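Side-chain contacts in TBC1 domain family member 22A (Homo sapiens, PDB 2QFZ), which may act as a GTPase-activating protein for Rab family GTPases through its TBC domain, the part present in this crystal structure: residues 66-69 and 73-76; 211-216 and 248-253. All coordinates share one frame; numbering follows the deposited sequence.

Contact 1 of 2, residues 66-69 and 73-76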
ATOM      1  N   TYR A  66     -10.525   3.118 -11.095  1.00 26.53           N
ATOM      2  CA  TYR A  66     -10.563   4.590 -11.189  1.00 24.56           C
ATOM      3  C   TYR A  66     -10.934   5.009 -12.630  1.00 25.88           C
ATOM      4  O   TYR A  66     -11.759   5.903 -12.843  1.00 25.75           O
ATOM      5  CB  TYR A  66      -9.206   5.158 -10.757  1.00 22.79           C
ATOM      6  CG  TYR A  66      -9.047   6.647 -10.851  1.00 21.21           C
ATOM      7  CD1 TYR A  66      -9.997   7.500 -10.323  1.00 21.76           C
ATOM      8  CD2 TYR A  66      -7.912   7.210 -11.462  1.00 17.62           C
ATOM      9  CE1 TYR A  66      -9.845   8.917 -10.425  1.00 18.92           C
ATOM     10  CE2 TYR A  66      -7.744   8.607 -11.546  1.00 17.63           C
ATOM     11  CZ  TYR A  66      -8.735   9.447 -11.031  1.00 17.72           C
ATOM     12  OH  TYR A  66      -8.594  10.817 -11.079  1.00 19.88           O
ATOM     13  N   LEU A  67     -10.313   4.355 -13.605  1.00 25.74           N
ATOM     14  CA  LEU A  67     -10.617   4.582 -14.972  1.00 25.94           C
ATOM     15  C   LEU A  67     -11.322   3.365 -15.550  1.00 27.49           C
ATOM     16  O   LEU A  67     -11.019   2.230 -15.164  1.00 26.40           O
ATOM     17  CB  LEU A  67      -9.364   4.893 -15.767  1.00 27.86           C
ATOM     18  CG  LEU A  67      -8.736   6.270 -15.492  1.00 31.94           C
ATOM     19  CD1 LEU A  67      -7.614   6.511 -16.461  1.00 33.24           C
ATOM     20  CD2 LEU A  67      -9.747   7.403 -15.546  1.00 30.55           C
ATOM     21  N   PRO A  68     -12.281   3.610 -16.459  1.00 23.67           N
ATOM     22  CA  PRO A  68     -13.052   2.579 -17.175  1.00 24.71           C
ATOM     23  C   PRO A  68     -12.233   1.778 -18.161  1.00 21.75           C
ATOM     24  O   PRO A  68     -11.250   2.301 -18.716  1.00 18.97           O
ATOM     25  CB  PRO A  68     -14.137   3.387 -17.895  1.00 25.87           C
ATOM     26  CG  PRO A  68     -13.624   4.777 -17.958  1.00 22.47           C
ATOM     27  CD  PRO A  68     -12.707   4.971 -16.816  1.00 21.17           C
ATOM     28  N   ALA A  69     -12.636   0.517 -18.338  1.00 18.67           N
ATOM     29  CA  ALA A  69     -12.046  -0.414 -19.289  1.00 23.54           C
ATOM     30  C   ALA A  69     -12.205   0.066 -20.735  1.00 24.47           C
ATOM     31  O   ALA A  69     -11.333  -0.175 -21.573  1.00 25.63           O
ATOM     32  CB  ALA A  69     -12.675  -1.790 -19.124  1.00 24.69           C
ATOM     33  N   ARG A  73     -14.127   6.170 -23.143  1.00 32.03           N
ATOM     34  CA  ARG A  73     -14.729   6.831 -21.963  1.00 29.10           C
ATOM     35  C   ARG A  73     -13.700   7.454 -20.999  1.00 27.92           C
ATOM     36  O   ARG A  73     -14.059   8.323 -20.194  1.00 25.40           O
ATOM     37  CB  ARG A  73     -15.611   5.865 -21.188  1.00 33.84           C
ATOM     38  CG  ARG A  73     -16.885   5.419 -21.905  1.00 37.47           C
ATOM     39  CD  ARG A  73     -17.548   4.279 -21.113  1.00 42.52           C
ATOM     40  NE  ARG A  73     -18.443   4.751 -20.045  1.00 44.78           N
ATOM     41  CZ  ARG A  73     -18.584   4.177 -18.845  1.00 47.10           C
ATOM     42  NH1 ARG A  73     -17.858   3.104 -18.503  1.00 44.47           N
ATOM     43  NH2 ARG A  73     -19.451   4.697 -17.962  1.00 46.22           N
ATOM     44  N   ARG A  74     -12.428   7.052 -21.102  1.00 23.46           N
ATOM     45  CA  ARG A  74     -11.429   7.351 -20.078  1.00 19.04           C
ATOM     46  C   ARG A  74     -11.139   8.805 -19.880  1.00 23.76           C
ATOM     47  O   ARG A  74     -11.098   9.255 -18.726  1.00 22.59           O
ATOM     48  CB  ARG A  74     -10.109   6.627 -20.371  1.00 22.99           C
ATOM     49  CG  ARG A  74     -10.221   5.173 -20.208  1.00 23.66           C
ATOM     50  CD  ARG A  74      -8.982   4.483 -20.543  1.00 24.07           C
ATOM     51  NE  ARG A  74      -9.223   3.053 -20.620  1.00 23.11           N
ATOM     52  CZ  ARG A  74      -8.357   2.188 -21.101  1.00 19.69           C
ATOM     53  NH1 ARG A  74      -7.169   2.585 -21.532  1.00 26.60           N
ATOM     54  NH2 ARG A  74      -8.668   0.933 -21.150  1.00 21.73           N
ATOM     55  N   PRO A  75     -10.929   9.565 -20.994  1.00 28.01           N
ATOM     56  CA  PRO A  75     -10.557  10.981 -20.844  1.00 28.44           C
ATOM     57  C   PRO A  75     -11.620  11.818 -20.124  1.00 26.00           C
ATOM     58  O   PRO A  75     -11.277  12.615 -19.263  1.00 22.58           O
ATOM     59  CB  PRO A  75     -10.371  11.464 -22.297  1.00 30.83           C
ATOM     60  CG  PRO A  75     -10.277  10.212 -23.137  1.00 30.32           C
ATOM     61  CD  PRO A  75     -11.031   9.166 -22.418  1.00 28.23           C
ATOM     62  N   ALA A  76     -12.890  11.624 -20.483  1.00 25.75           N
ATOM     63  CA  ALA A  76     -14.021  12.340 -19.837  1.00 24.16           C
ATOM     64  C   ALA A  76     -14.161  11.953 -18.372  1.00 24.26           C
ATOM     65  O   ALA A  76     -14.363  12.813 -17.518  1.00 25.90           O
ATOM     66  CB  ALA A  76     -15.363  12.055 -20.593  1.00 25.05           C
TER

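Contact 2 of 2, residues 211-216 and 248-253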
ATOM      1  N   PRO A 211     -11.040  -2.029  14.758  1.00 26.43           N
ATOM      2  CA  PRO A 211     -11.359  -3.445  14.927  1.00 25.59           C
ATOM      3  C   PRO A 211     -10.954  -4.336  13.775  1.00 24.08           C
ATOM      4  O   PRO A 211     -10.892  -5.526  13.953  1.00 24.16           O
ATOM      5  CB  PRO A 211     -12.899  -3.448  15.109  1.00 26.13           C
ATOM      6  CG  PRO A 211     -13.360  -2.219  14.433  1.00 26.12           C
ATOM      7  CD  PRO A 211     -12.264  -1.209  14.620  1.00 25.24           C
ATOM      8  N   GLY A 212     -10.728  -3.767  12.591  1.00 22.65           N
ATOM      9  CA  GLY A 212     -10.185  -4.513  11.487  1.00 22.05           C
ATOM     10  C   GLY A 212      -8.771  -4.963  11.790  1.00 20.02           C
ATOM     11  O   GLY A 212      -8.382  -6.031  11.396  1.00 22.60           O
ATOM     12  N   ILE A 213      -8.002  -4.146  12.497  1.00 23.85           N
ATOM     13  CA  ILE A 213      -6.603  -4.462  12.727  1.00 23.90           C
ATOM     14  C   ILE A 213      -6.497  -5.655  13.692  1.00 25.98           C
ATOM     15  O   ILE A 213      -5.834  -6.604  13.394  1.00 26.51           O
ATOM     16  CB  ILE A 213      -5.791  -3.300  13.264  1.00 25.76           C
ATOM     17  CG1 ILE A 213      -5.884  -2.070  12.327  1.00 25.52           C
ATOM     18  CG2 ILE A 213      -4.352  -3.730  13.423  1.00 23.35           C
ATOM     19  CD1 ILE A 213      -5.159  -2.261  11.045  1.00 23.57           C
ATOM     20  N   GLN A 214      -7.167  -5.581  14.832  1.00 27.35           N
ATOM     21  CA  GLN A 214      -7.170  -6.663  15.834  1.00 29.10           C
ATOM     22  C   GLN A 214      -7.620  -7.990  15.290  1.00 24.66           C
ATOM     23  O   GLN A 214      -7.018  -9.027  15.593  1.00 23.86           O
ATOM     24  CB  GLN A 214      -8.053  -6.291  17.038  1.00 35.05           C
ATOM     25  CG  GLN A 214      -7.278  -5.583  18.130  1.00 42.49           C
ATOM     26  CD  GLN A 214      -6.835  -4.191  17.730  1.00 43.32           C
ATOM     27  OE1 GLN A 214      -7.594  -3.439  17.135  1.00 49.92           O
ATOM     28  NE2 GLN A 214      -5.603  -3.842  18.066  1.00 46.68           N
ATOM     29  N   MET A 215      -8.675  -7.950  14.485  1.00 22.33           N
ATOM     30  CA  MET A 215      -9.165  -9.122  13.820  1.00 25.21           C
ATOM     31  C   MET A 215      -8.120  -9.733  12.898  1.00 24.97           C
ATOM     32  O   MET A 215      -7.895 -10.934  12.943  1.00 24.42           O
ATOM     33  CB  MET A 215     -10.436  -8.787  13.017  1.00 29.35           C
ATOM     34  CG  MET A 215     -11.148 -10.037  12.465  1.00 36.51           C
ATOM     35  SD  MET A 215     -11.700 -11.130  13.805  1.00 42.47           S
ATOM     36  CE  MET A 215     -12.987 -10.131  14.547  1.00 38.55           C
ATOM     37  N   LYS A 216      -7.488  -8.912  12.063  1.00 23.12           N
ATOM     38  CA  LYS A 216      -6.412  -9.402  11.168  1.00 24.54           C
ATOM     39  C   LYS A 216      -5.172  -9.942  11.891  1.00 22.74           C
ATOM     40  O   LYS A 216      -4.560 -10.916  11.437  1.00 18.89           O
ATOM     41  CB  LYS A 216      -5.994  -8.326  10.185  1.00 24.78           C
ATOM     42  CG  LYS A 216      -7.101  -8.043   9.154  1.00 31.34           C
ATOM     43  CD  LYS A 216      -6.879  -6.774   8.340  1.00 30.94           C
ATOM     44  CE  LYS A 216      -8.255  -6.286   7.744  1.00 33.29           C
ATOM     45  NZ  LYS A 216      -8.050  -5.648   6.423  1.00 35.35           N
ATOM     46  N   ARG A 248       1.579  -2.829  13.331  1.00 14.04           N
ATOM     47  CA  ARG A 248       2.174  -2.000  12.272  1.00 19.12           C
ATOM     48  C   ARG A 248       2.145  -2.648  10.876  1.00 15.53           C
ATOM     49  O   ARG A 248       2.013  -1.976   9.875  1.00 18.40           O
ATOM     50  CB  ARG A 248       3.592  -1.623  12.648  1.00 25.51           C
ATOM     51  CG  ARG A 248       4.017  -0.273  12.081  1.00 34.02           C
ATOM     52  CD  ARG A 248       5.290   0.205  12.732  1.00 34.08           C
ATOM     53  NE  ARG A 248       6.421  -0.625  12.353  1.00 35.31           N
ATOM     54  CZ  ARG A 248       7.632  -0.542  12.910  1.00 36.01           C
ATOM     55  NH1 ARG A 248       7.878   0.310  13.903  1.00 38.33           N
ATOM     56  NH2 ARG A 248       8.591  -1.328  12.494  1.00 32.46           N
ATOM     57  N   TRP A 249       2.273  -3.961  10.813  1.00 15.70           N
ATOM     58  CA  TRP A 249       2.265  -4.675   9.550  1.00 14.60           C
ATOM     59  C   TRP A 249       0.870  -4.496   8.896  1.00 17.47           C
ATOM     60  O   TRP A 249       0.774  -4.445   7.693  1.00 19.16           O
ATOM     61  CB  TRP A 249       2.540  -6.200   9.764  1.00 12.27           C
ATOM     62  CG  TRP A 249       3.965  -6.604  10.269  1.00 14.01           C
ATOM     63  CD1 TRP A 249       4.909  -5.788  10.760  1.00 15.40           C
ATOM     64  CD2 TRP A 249       4.525  -7.938  10.324  1.00 13.83           C
ATOM     65  NE1 TRP A 249       6.031  -6.501  11.131  1.00 13.53           N
ATOM     66  CE2 TRP A 249       5.806  -7.829  10.865  1.00 14.59           C
ATOM     67  CE3 TRP A 249       4.065  -9.206   9.915  1.00 17.22           C
ATOM     68  CZ2 TRP A 249       6.628  -8.930  11.059  1.00 13.99           C
ATOM     69  CZ3 TRP A 249       4.901 -10.312  10.086  1.00 14.59           C
ATOM     70  CH2 TRP A 249       6.162 -10.161  10.660  1.00 14.54           C
ATOM     71  N   MET A 250      -0.200  -4.478   9.695  1.00 16.30           N
ATOM     72  CA  MET A 250      -1.593  -4.342   9.159  1.00 19.91           C
ATOM     73  C   MET A 250      -1.972  -2.885   8.914  1.00 18.48           C
ATOM     74  O   MET A 250      -2.489  -2.558   7.871  1.00 18.89           O
ATOM     75  CB  MET A 250      -2.635  -4.921  10.119  1.00 18.09           C
ATOM     76  CG  MET A 250      -2.467  -6.404  10.398  1.00 23.27           C
ATOM     77  SD  MET A 250      -2.232  -7.385   8.924  1.00 22.24           S
ATOM     78  CE  MET A 250      -1.950  -9.002   9.635  1.00 23.57           C
ATOM     79  N   ASN A 251      -1.696  -2.046   9.906  1.00 18.89           N
ATOM     80  CA  ASN A 251      -1.999  -0.612   9.919  1.00 19.17           C
ATOM     81  C   ASN A 251      -1.331   0.176   8.779  1.00 22.45           C
ATOM     82  O   ASN A 251      -1.946   1.072   8.172  1.00 19.29           O
ATOM     83  CB  ASN A 251      -1.548  -0.038  11.276  1.00 22.67           C
ATOM     84  CG  ASN A 251      -2.085   1.356  11.529  1.00 22.63           C
ATOM     85  OD1 ASN A 251      -3.315   1.549  11.684  1.00 23.11           O
ATOM     86  ND2 ASN A 251      -1.173   2.336  11.587  1.00 16.62           N
ATOM     87  N   ASN A 252      -0.073  -0.185   8.496  1.00 21.58           N
ATOM     88  CA  ASN A 252       0.750   0.465   7.480  1.00 24.05           C
ATOM     89  C   ASN A 252       0.954  -0.380   6.208  1.00 20.47           C
ATOM     90  O   ASN A 252       1.764  -0.003   5.344  1.00 22.31           O
ATOM     91  CB  ASN A 252       2.137   0.811   8.072  1.00 24.25           C
ATOM     92  CG  ASN A 252       2.063   1.864   9.209  1.00 27.39           C
ATOM     93  OD1 ASN A 252       1.549   1.598  10.307  1.00 27.22           O
ATOM     94  ND2 ASN A 252       2.599   3.053   8.944  1.00 24.04           N
ATOM     95  N   LEU A 253       0.287  -1.546   6.138  1.00 20.24           N
ATOM     96  CA  LEU A 253       0.384  -2.488   5.001  1.00 21.46           C
ATOM     97  C   LEU A 253       1.843  -2.869   4.651  1.00 21.90           C
ATOM     98  O   LEU A 253       2.225  -2.903   3.484  1.00 20.39           O
ATOM     99  CB  LEU A 253      -0.366  -1.996   3.762  1.00 22.06           C
ATOM    100  CG  LEU A 253      -1.901  -1.982   3.910  1.00 24.57           C
ATOM    101  CD1 LEU A 253      -2.487  -1.473   2.622  1.00 20.02           C
ATOM    102  CD2 LEU A 253      -2.530  -3.364   4.257  1.00 20.40           C
TER

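Contact 1 of 2, residues 66-69 and 73-76
The ring of Pro68 packs on the start of the 73-76 segment, against the side-chain root of Arg73 and the backbone of Arg74. Its CG is 3.9 Å from Arg73 CB and 4.0 Å from Arg74 CA. The Arg73 chain bends at its third torsion (chi3 86°). This brings the guanidinium back beside the proline at a slant, with Arg73 NH1 3.8 Å from Pro68 CB. Leu67 is buried and brings its methyl CD2 into van der Waals contact with the backbone carbonyl of Arg74, 3.9 Å from Arg74 O.

Arg74 supplies the polar part. Its CG is anti to its own carbonyl carbon, beside the backbone N (chi1 -69°), and the chain then runs straight out past Pro68 O. The guanidinium meets two successive carbonyls at its edge. Arg74 NE gives a hydrogen bond of 2.9 Å to Pro68 O, approached almost end-on (C=O...N 164°). Arg74 NH2 gives another of 2.9 Å to Ala69 O, from above the carbonyl plane. NH2 also bonds Thr38 OG1, and NH1 bonds Leu33 O, which ties the turn to helix 25-34 and the loop after it. An alanine at Arg74 is likely to leave the carbonyls of Pro68, Ala69 and Leu33 without this donor, and the 66-69 loop freer to shift. These bonds go to neutral oxygens, three backbone carbonyls and a hydroxyl, so the guanidinium acts as a multiple hydrogen-bond donor.

Contact 2 of 2, residues 211-216 and 248-253
Asn251 ND2 is gripped by two acceptors. One is Asn252 OD1, at 3.1 Å, reached from above the plane of that amide with an N-H...O angle of 155°. The other is the backbone oxygen of Gln148. This is helix-to-helix packing inside the all-helical TBC domain, between helix 211-227 and the last turn of helix 242-251. Gln148 lies in a Tyr-x-Gln sequence, the motif that carries the glutamine finger in TBC relatives. Asn251 therefore probably helps to fix the backbone there. Its OD1 accepts from Gln210 NE2, just before helix 211-227, so both ends of the amide are held and its rotation is set.

Across the interface the contact is van der Waals packing, with aliphatic groups set against each other and against backbone atoms. Ile213 sends its CD1 to the backbone beside Asn251, 3.7 Å from Asn251 N, and its CG2 lies 3.9 Å from Met250 CB. The same CD1 is 3.8 Å from Met250 CB. The two side chains pass antiparallel to one another, and the CA atoms of Ile213 and Met250 are 6.2 Å apart.

Met250 meets the side chain of Lys216 at its CB. A bend at the second torsion of Met250 (chi2 -48°) brings CG and SD there, with Met250 CG 4.0 Å from Lys216 CB. The lysine amine leads away from this patch. The methionine ends in a methyl, Met250 CE, 3.7 Å from Lys216 O.

The two contacts follow one another along the chain and lie on opposite sides of its centre, both within the TBC domain. Their centres are about 32 Å apart and their nearest atoms about 16 Å, so they do not touch. Contact 1 is a local turn near the surface, its centre about 23 Å from the centre of the chain. Contact 2 is buried, its centre about 13 Å from the centre of the chain, and joins two helices distant in sequence. Arginine-to-carbonyl bonds span contact 1, while van der Waals packing spans contact 2. Contact 2 has a direct tie to the Tyr-x-Gln sequence through Gln148, consistent with a place close to the GTPase-activating site seen in relatives.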